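Local structure of glucose-1-phosphate uridylyltransferase (Sphingomonas elodea, 2UX8) at residues K16-V21 / W124-I129; V155-Y158 / N164-C167; Y216-E221 / D241-M246. The protein binds glucose 1-phosphate and probably catalyses its reaction with UTP to give UDP-glucose and diphosphate. All coordinates share one frame; numbering follows the deposited sequence.

In the fold
The three contacts pack helices against one mixed sheet and reach it at different strands. Contact 1 lies on strand 16-21, within the parallel part, while contacts 2 and 3 use the neighbouring strands 164-170 and 215-218. Contacts 2 and 3 touch, their centres about 12 Å apart, and are tied by a probable hydrogen bond of 3.0 Å from Leu165 N to Ile217 O. Contact 1 touches neither of them, its centre about 14 Å from that of contact 3 and about 18 Å from that of contact 2. Contact 3 reaches the sugar phosphate directly through Tyr216, whereas the side chains of Val18 and Leu165 stay about 13 and 14 Å from the bound glucose 1-phosphate.

Contact 1 (K16-V21 / W124-I129); sequences KAVFPV and WCARDI
Lys16 reaches across to Ile129 and grips its backbone carbonyl: NZ donates to Ile129 O at 2.8 Å, in the carbonyl plane and with a C=O...N angle of 155°. Extended beyond CG, the chain carries NZ across to the helix end; Lys16 CE, one bond back, lies 3.4 Å from Ile129 O. The ammonium group has further partners just along the chain, a salt bridge to Glu133 OE2 and a weak hydrogen bond to Val130 O, so the buried positive charge is probably balanced mainly by the carboxylate, with the carbonyls near the end of helix 127-130 adding to it. A methionine in place of Lys16 would probably leave Glu133 without this charged mate and the Ile129 carbonyl without this donor.

Strand 16-21 runs parallel between strands 62-67 and 135-138, in the alpha/beta sheet of the nucleotidyltransferase (GT-A) fold, and helices 119-125 and 127-130 cover one side of it at this point.

The apolar part is small. Val18 has CG1 anti to its backbone N (chi1 175°), which sets CG2 anti to the carbonyl carbon, and from there CG2 meets Ala126 CB at 3.9 Å. Ala126 sits at the break between the two helices, and its methyl also touches Ile64 on the next strand.

Backbone bonds hold that break in shape: Arg127 N to Trp124 O at 3.1 Å, and Ile129 N to Ala126 O at 2.9 Å. Beyond it, Arg127 NH1 forms a salt bridge with OD2 of the poorly ordered Asp128 at 2.9 Å, while the Ile129 side chain leads off to pack on Ala109 of the second subunit.

Contact 2 (V155-Y158 / N164-C167); sequences VDAY and NLIC
This is a purely apolar helix-on-sheet contact, in which Ala157 and Tyr158 of helix 150-161 sit on Leu165 near the start of strand 164-170, the strand that directly follows in the chain. It is an alpha-to-beta connection of the nucleotidyltransferase alpha/beta fold: a short turn after the helix brings the chain into the mixed sheet, and the helix lies back against the strand it has just led into. The CA atoms of Tyr158 and Leu165 are 7.3 Å apart, and the segments bury 126 Å² between them, both sides summed.

Leu165 carries the contact from the strand side by splitting its two methyls between two residues of the helix. CD1 goes to Tyr158, where it comes to the edge of the ring, near its plane, 3.6 Å from CD1 of the tyrosine; the two side chains cross at about a right angle. Leu165 CD1 also lies 3.9 Å from Tyr158 CB. Tyr158 has its CG anti to the backbone N (chi1 172°), which swings the ring along the sheet, where it also packs on Ile217 of strand 215-218 and on Leu14.

On the strand, the next residue faces the other way. Ile166 packs on Tyr216 and Val212, two residues of the sugar-phosphate pocket, so the strand separates this helix from the pocket side of the sheet. Leu165 itself touches Val255 of strand 252-256 as well. The second methyl, Leu165 CD2, rests on Ala157 CB at 3.8 Å and lies 4.0 Å from Tyr158 N.

Contact 3 (Y216-E221 / D241-M246); sequences YILQPE and DAMQRM
Met243 brings its thioether to the edge of the Tyr216 ring, a Met-aromatic contact in the ring plane. The sulfur lies 5.1 Å from the ring centroid and 83° off the ring normal, and Met243 SD is 4.0 Å from both Tyr216 CD2 and Tyr216 CE2. A bend at the last torsion (chi3 -90°) lays the methyl along the same edge, with Met243 CE 3.8 Å from Tyr216 CE2. Leu218, two residues along the strand, sends CD2 to the same sulfur, 4.0 Å from Met243 SD, so one methionine bridges both strand side chains and crosses each at about a right angle.

Further along, the less well ordered Met246 lies across the aliphatic part of Glu221, its SD 3.7 Å from Glu221 CG.

What positions this layer is the sheet behind it. Tyr216 and Leu218 are held by backbone bonds to Val137 and Phe135 of the antiparallel strand 135-138, and their side chains pack on those same residues; Ile166 also touches Tyr216. On the helical side, Gln244 NE2 donates to Leu197 O, and Ala242 packs on Ile225 and Leu226 of helix 221-228. Tyr216 in turn touches the bound glucose 1-phosphate, and close to it stand Val212 and Glu199: its ring is a wall of the sugar-phosphate pocket in this nucleotidyltransferase fold, backed at one edge by helix 240-244.

Contact 1 (K16-V21 / W124-I129)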
loop_
_atom_site.group_PDB
_atom_site.type_symbol
_atom_site.label_atom_id
_atom_site.label_comp_id
_atom_site.label_asym_id
_atom_site.label_seq_id
_atom_site.Cartn_x
_atom_site.Cartn_y
_atom_site.Cartn_z
ATOM N N LYS C 16 -3.779 -12.026 25.701
ATOM C CA LYS C 16 -2.877 -11.591 24.644
ATOM C C LYS C 16 -1.963 -12.603 23.990
ATOM O O LYS C 16 -1.394 -13.482 24.633
ATOM C CB LYS C 16 -2.037 -10.412 25.139
ATOM C CG LYS C 16 -2.867 -9.223 25.566
ATOM C CD LYS C 16 -2.014 -8.073 26.062
ATOM C CE LYS C 16 -2.891 -6.873 26.388
ATOM N NZ LYS C 16 -2.250 -5.966 27.371
ATOM N N ALA C 17 -1.826 -12.437 22.681
ATOM C CA ALA C 17 -0.988 -13.290 21.857
ATOM C C ALA C 17 -0.158 -12.432 20.904
ATOM O O ALA C 17 -0.638 -11.427 20.364
ATOM C CB ALA C 17 -1.848 -14.256 21.068
ATOM N N VAL C 18 1.094 -12.832 20.705
ATOM C CA VAL C 18 1.996 -12.109 19.820
ATOM C C VAL C 18 2.299 -12.956 18.603
ATOM O O VAL C 18 2.673 -14.117 18.729
ATOM C CB VAL C 18 3.310 -11.765 20.530
ATOM C CG1 VAL C 18 4.287 -11.131 19.553
ATOM C CG2 VAL C 18 3.029 -10.828 21.678
ATOM N N PHE C 19 2.136 -12.370 17.419
ATOM C CA PHE C 19 2.379 -13.093 16.171
ATOM C C PHE C 19 3.528 -12.501 15.384
ATOM O O PHE C 19 3.395 -11.426 14.813
ATOM C CB PHE C 19 1.139 -13.064 15.281
ATOM C CG PHE C 19 -0.108 -13.587 15.937
ATOM C CD1 PHE C 19 -0.754 -12.859 16.931
ATOM C CD2 PHE C 19 -0.651 -14.798 15.542
ATOM C CE1 PHE C 19 -1.928 -13.333 17.510
ATOM C CE2 PHE C 19 -1.825 -15.282 16.115
ATOM C CZ PHE C 19 -2.466 -14.550 17.099
ATOM N N PRO C 20 4.679 -13.187 15.348
ATOM C CA PRO C 20 5.830 -12.664 14.595
ATOM C C PRO C 20 5.535 -12.858 13.113
ATOM O O PRO C 20 5.568 -13.975 12.624
ATOM C CB PRO C 20 6.996 -13.550 15.061
ATOM C CG PRO C 20 6.540 -14.076 16.407
ATOM C CD PRO C 20 5.066 -14.356 16.158
ATOM N N VAL C 21 5.232 -11.779 12.405
ATOM C CA VAL C 21 4.917 -11.873 10.982
ATOM C C VAL C 21 5.755 -10.916 10.137
ATOM O O VAL C 21 5.238 -10.275 9.233
ATOM C CB VAL C 21 3.416 -11.550 10.719
ATOM C CG1 VAL C 21 2.530 -12.646 11.290
ATOM C CG2 VAL C 21 3.056 -10.199 11.331
ATOM N N TRP C 124 10.155 -8.853 21.673
ATOM C CA TRP C 124 10.521 -7.671 22.434
ATOM C C TRP C 124 9.758 -6.435 21.950
ATOM O O TRP C 124 9.459 -5.530 22.734
ATOM C CB TRP C 124 12.018 -7.431 22.304
ATOM C CG TRP C 124 12.484 -6.122 22.881
ATOM C CD1 TRP C 124 12.651 -5.809 24.201
ATOM C CD2 TRP C 124 12.793 -4.932 22.151
ATOM N NE1 TRP C 124 13.061 -4.515 24.337
ATOM C CE2 TRP C 124 13.184 -3.955 23.095
ATOM C CE3 TRP C 124 12.840 -4.604 20.788
ATOM C CZ2 TRP C 124 13.537 -2.660 22.717
ATOM C CZ3 TRP C 124 13.197 -3.316 20.429
ATOM C CH2 TRP C 124 13.569 -2.378 21.382
ATOM N N CYS C 125 9.445 -6.401 20.658
ATOM C CA CYS C 125 8.729 -5.277 20.076
ATOM C C CYS C 125 7.352 -5.052 20.696
ATOM O O CYS C 125 6.844 -3.937 20.689
ATOM C CB CYS C 125 8.580 -5.479 18.566
ATOM S SG CYS C 125 10.101 -5.296 17.572
ATOM N N ALA C 126 6.755 -6.106 21.239
ATOM C CA ALA C 126 5.425 -6.010 21.833
ATOM C C ALA C 126 5.428 -5.680 23.326
ATOM O O ALA C 126 4.368 -5.566 23.949
ATOM C CB ALA C 126 4.669 -7.316 21.596
ATOM N N ARG C 127 6.621 -5.512 23.888
ATOM C CA ARG C 127 6.775 -5.235 25.310
ATOM C C ARG C 127 5.761 -4.294 25.940
ATOM O O ARG C 127 5.141 -4.626 26.957
ATOM C CB ARG C 127 8.183 -4.712 25.585
ATOM C CG ARG C 127 8.584 -3.541 24.730
ATOM C CD ARG C 127 10.075 -3.295 24.796
ATOM N NE ARG C 127 10.542 -2.593 23.604
ATOM C CZ ARG C 127 10.376 -1.295 23.389
ATOM N NH1 ARG C 127 9.759 -0.549 24.292
ATOM N NH2 ARG C 127 10.816 -0.737 22.274
ATOM N N ASP C 128 5.577 -3.126 25.342
ATOM C CA ASP C 128 4.670 -2.151 25.919
ATOM C C ASP C 128 3.187 -2.440 25.749
ATOM O O ASP C 128 2.362 -1.903 26.486
ATOM C CB ASP C 128 5.018 -0.751 25.394
ATOM C CG ASP C 128 6.369 -0.252 25.914
ATOM O OD1 ASP C 128 6.671 -0.500 27.100
ATOM O OD2 ASP C 128 7.119 0.397 25.154
ATOM N N ILE C 129 2.842 -3.291 24.790
ATOM C CA ILE C 129 1.441 -3.617 24.573
ATOM C C ILE C 129 1.017 -4.746 25.509
ATOM O O ILE C 129 -0.144 -4.850 25.890
ATOM C CB ILE C 129 1.196 -4.017 23.113
ATOM C CG1 ILE C 129 1.895 -3.002 22.204
ATOM C CG2 ILE C 129 -0.298 -4.107 22.830
ATOM C CD1 ILE C 129 1.158 -2.649 20.953
#

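Contact 2 (V155-Y158 / N164-C167)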
loop_
_atom_site.group_PDB
_atom_site.type_symbol
_atom_site.label_atom_id
_atom_site.label_comp_id
_atom_site.label_asym_id
_atom_site.label_seq_id
_atom_site.Cartn_x
_atom_site.Cartn_y
_atom_site.Cartn_z
ATOM N N VAL C 155 -3.488 -23.904 26.802
ATOM C CA VAL C 155 -4.081 -23.053 27.825
ATOM C C VAL C 155 -4.762 -23.944 28.877
ATOM O O VAL C 155 -4.785 -23.622 30.068
ATOM C CB VAL C 155 -5.096 -22.051 27.203
ATOM C CG1 VAL C 155 -6.297 -22.780 26.691
ATOM C CG2 VAL C 155 -5.511 -21.029 28.223
ATOM N N ASP C 156 -5.296 -25.073 28.430
ATOM C CA ASP C 156 -5.942 -26.026 29.325
ATOM C C ASP C 156 -4.948 -26.482 30.383
ATOM O O ASP C 156 -5.285 -26.592 31.563
ATOM C CB ASP C 156 -6.440 -27.240 28.536
ATOM C CG ASP C 156 -7.788 -26.998 27.883
ATOM O OD1 ASP C 156 -8.172 -27.765 26.970
ATOM O OD2 ASP C 156 -8.481 -26.042 28.289
ATOM N N ALA C 157 -3.724 -26.759 29.951
ATOM C CA ALA C 157 -2.671 -27.184 30.862
ATOM C C ALA C 157 -2.160 -26.003 31.662
ATOM O O ALA C 157 -1.654 -26.173 32.761
ATOM C CB ALA C 157 -1.518 -27.805 30.093
ATOM N N TYR C 158 -2.267 -24.808 31.097
ATOM C CA TYR C 158 -1.809 -23.609 31.778
ATOM C C TYR C 158 -2.680 -23.393 33.009
ATOM O O TYR C 158 -2.172 -23.170 34.109
ATOM C CB TYR C 158 -1.898 -22.393 30.839
ATOM C CG TYR C 158 -1.621 -21.084 31.532
ATOM C CD1 TYR C 158 -0.355 -20.803 32.039
ATOM C CD2 TYR C 158 -2.636 -20.147 31.727
ATOM C CE1 TYR C 158 -0.096 -19.620 32.732
ATOM C CE2 TYR C 158 -2.391 -18.955 32.419
ATOM C CZ TYR C 158 -1.118 -18.700 32.920
ATOM O OH TYR C 158 -0.860 -17.532 33.601
ATOM N N ASN C 164 5.362 -21.140 32.547
ATOM C CA ASN C 164 5.637 -21.072 31.120
ATOM C C ASN C 164 5.450 -22.421 30.439
ATOM O O ASN C 164 5.797 -23.461 30.994
ATOM C CB ASN C 164 7.066 -20.570 30.893
ATOM C CG ASN C 164 7.409 -19.373 31.764
ATOM O OD1 ASN C 164 7.923 -19.526 32.874
ATOM N ND2 ASN C 164 7.110 -18.174 31.273
ATOM N N LEU C 165 4.890 -22.399 29.235
ATOM C CA LEU C 165 4.667 -23.619 28.481
ATOM C C LEU C 165 5.070 -23.433 27.026
ATOM O O LEU C 165 5.030 -22.323 26.485
ATOM C CB LEU C 165 3.195 -24.038 28.535
ATOM C CG LEU C 165 2.529 -24.410 29.861
ATOM C CD1 LEU C 165 1.960 -23.166 30.501
ATOM C CD2 LEU C 165 1.399 -25.397 29.614
ATOM N N ILE C 166 5.458 -24.536 26.398
ATOM C CA ILE C 166 5.850 -24.533 24.999
ATOM C C ILE C 166 5.426 -25.855 24.392
ATOM O O ILE C 166 5.334 -26.857 25.087
ATOM C CB ILE C 166 7.374 -24.382 24.833
ATOM C CG1 ILE C 166 8.088 -25.411 25.708
ATOM C CG2 ILE C 166 7.804 -22.963 25.189
ATOM C CD1 ILE C 166 9.584 -25.456 25.515
ATOM N N CYS C 167 5.155 -25.856 23.098
ATOM C CA CYS C 167 4.765 -27.083 22.428
ATOM C C CYS C 167 6.032 -27.891 22.167
ATOM O O CYS C 167 7.033 -27.361 21.678
ATOM C CB CYS C 167 4.066 -26.772 21.112
ATOM S SG CYS C 167 3.370 -28.222 20.344
#

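Contact 3 (Y216-E221 / D241-M246)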
loop_
_atom_site.group_PDB
_atom_site.type_symbol
_atom_site.label_atom_id
_atom_site.label_comp_id
_atom_site.label_asym_id
_atom_site.label_seq_id
_atom_site.Cartn_x
_atom_site.Cartn_y
_atom_site.Cartn_z
ATOM N N TYR C 216 3.924 -20.796 22.232
ATOM C CA TYR C 216 4.392 -20.459 23.576
ATOM C C TYR C 216 3.366 -19.721 24.431
ATOM O O TYR C 216 2.467 -19.039 23.929
ATOM C CB TYR C 216 5.625 -19.544 23.534
ATOM C CG TYR C 216 6.759 -19.912 22.594
ATOM C CD1 TYR C 216 6.579 -19.931 21.208
ATOM C CD2 TYR C 216 8.040 -20.154 23.088
ATOM C CE1 TYR C 216 7.649 -20.176 20.346
ATOM C CE2 TYR C 216 9.110 -20.399 22.234
ATOM C CZ TYR C 216 8.910 -20.406 20.871
ATOM O OH TYR C 216 9.981 -20.630 20.044
ATOM N N ILE C 217 3.530 -19.863 25.742
ATOM C CA ILE C 217 2.729 -19.163 26.735
ATOM C C ILE C 217 3.792 -18.750 27.730
ATOM O O ILE C 217 4.346 -19.588 28.430
ATOM C CB ILE C 217 1.729 -20.057 27.437
ATOM C CG1 ILE C 217 0.584 -20.384 26.487
ATOM C CG2 ILE C 217 1.212 -19.355 28.688
ATOM C CD1 ILE C 217 -0.580 -21.106 27.135
ATOM N N LEU C 218 4.090 -17.463 27.784
ATOM C CA LEU C 218 5.141 -16.973 28.659
ATOM C C LEU C 218 4.707 -15.977 29.715
ATOM O O LEU C 218 3.715 -15.277 29.560
ATOM C CB LEU C 218 6.232 -16.346 27.804
ATOM C CG LEU C 218 6.778 -17.347 26.805
ATOM C CD1 LEU C 218 7.484 -16.605 25.713
ATOM C CD2 LEU C 218 7.705 -18.350 27.511
ATOM N N GLN C 219 5.481 -15.913 30.791
ATOM C CA GLN C 219 5.202 -14.986 31.877
ATOM C C GLN C 219 5.926 -13.685 31.595
ATOM O O GLN C 219 6.996 -13.674 30.979
ATOM C CB GLN C 219 5.654 -15.576 33.216
ATOM C CG GLN C 219 4.854 -16.803 33.613
ATOM C CD GLN C 219 3.380 -16.493 33.754
ATOM O OE1 GLN C 219 2.525 -17.244 33.296
ATOM N NE2 GLN C 219 3.075 -15.382 34.396
ATOM N N PRO C 220 5.349 -12.569 32.047
ATOM C CA PRO C 220 5.916 -11.234 31.848
ATOM C C PRO C 220 7.391 -11.073 32.212
ATOM O O PRO C 220 8.060 -10.179 31.688
ATOM C CB PRO C 220 4.988 -10.334 32.670
ATOM C CG PRO C 220 4.441 -11.260 33.719
ATOM C CD PRO C 220 4.166 -12.506 32.921
ATOM N N GLU C 221 7.909 -11.936 33.084
ATOM C CA GLU C 221 9.311 -11.827 33.469
ATOM C C GLU C 221 10.202 -12.083 32.259
ATOM O O GLU C 221 11.343 -11.622 32.207
ATOM C CB GLU C 221 9.669 -12.815 34.586
ATOM C CG GLU C 221 8.506 -13.589 35.208
ATOM C CD GLU C 221 7.469 -12.708 35.907
ATOM O OE1 GLU C 221 7.845 -11.641 36.449
ATOM O OE2 GLU C 221 6.277 -13.100 35.934
ATOM N N ASP C 241 17.526 -18.209 25.140
ATOM C CA ASP C 241 18.341 -17.852 26.292
ATOM C C ASP C 241 17.569 -17.114 27.330
ATOM O O ASP C 241 18.060 -16.968 28.434
ATOM C CB ASP C 241 19.495 -16.903 25.976
ATOM C CG ASP C 241 19.709 -16.738 24.530
ATOM O OD1 ASP C 241 19.057 -15.846 23.931
ATOM O OD2 ASP C 241 20.524 -17.517 23.992
ATOM N N ALA C 242 16.403 -16.586 27.005
ATOM C CA ALA C 242 15.699 -15.824 28.023
ATOM C C ALA C 242 14.796 -16.726 28.802
ATOM O O ALA C 242 14.639 -16.551 30.003
ATOM C CB ALA C 242 14.904 -14.680 27.406
ATOM N N MET C 243 14.199 -17.694 28.119
ATOM C CA MET C 243 13.341 -18.654 28.795
ATOM C C MET C 243 14.202 -19.448 29.771
ATOM O O MET C 243 13.779 -19.778 30.873
ATOM C CB MET C 243 12.710 -19.593 27.787
ATOM C CG MET C 243 11.914 -18.867 26.750
ATOM S SD MET C 243 10.964 -19.997 25.772
ATOM C CE MET C 243 12.145 -20.350 24.459
ATOM N N GLN C 244 15.412 -19.750 29.318
ATOM C CA GLN C 244 16.441 -20.456 30.069
ATOM C C GLN C 244 16.525 -19.894 31.479
ATOM O O GLN C 244 16.342 -20.600 32.473
ATOM C CB GLN C 244 17.774 -20.208 29.371
ATOM C CG GLN C 244 18.379 -21.392 28.685
ATOM C CD GLN C 244 18.951 -22.358 29.676
ATOM O OE1 GLN C 244 19.442 -21.949 30.721
ATOM N NE2 GLN C 244 18.908 -23.645 29.357
ATOM N N ARG C 245 16.808 -18.599 31.542
ATOM C CA ARG C 245 16.962 -17.904 32.808
ATOM C C ARG C 245 15.774 -18.023 33.719
ATOM O O ARG C 245 15.760 -17.451 34.803
ATOM C CB ARG C 245 17.279 -16.427 32.574
ATOM C CG ARG C 245 18.756 -16.132 32.476
ATOM C CD ARG C 245 19.115 -14.998 33.393
ATOM N NE ARG C 245 19.332 -13.774 32.643
ATOM C CZ ARG C 245 18.807 -12.603 32.971
ATOM N NH1 ARG C 245 18.027 -12.507 34.037
ATOM N NH2 ARG C 245 19.071 -11.530 32.238
ATOM N N MET C 246 14.766 -18.762 33.281
ATOM C CA MET C 246 13.593 -18.926 34.108
ATOM C C MET C 246 13.190 -20.355 34.323
ATOM O O MET C 246 12.007 -20.685 34.370
ATOM C CB MET C 246 12.430 -18.112 33.561
ATOM C CG MET C 246 12.665 -16.624 33.692
ATOM S SD MET C 246 11.178 -15.638 33.674
ATOM C CE MET C 246 9.978 -16.829 33.270
#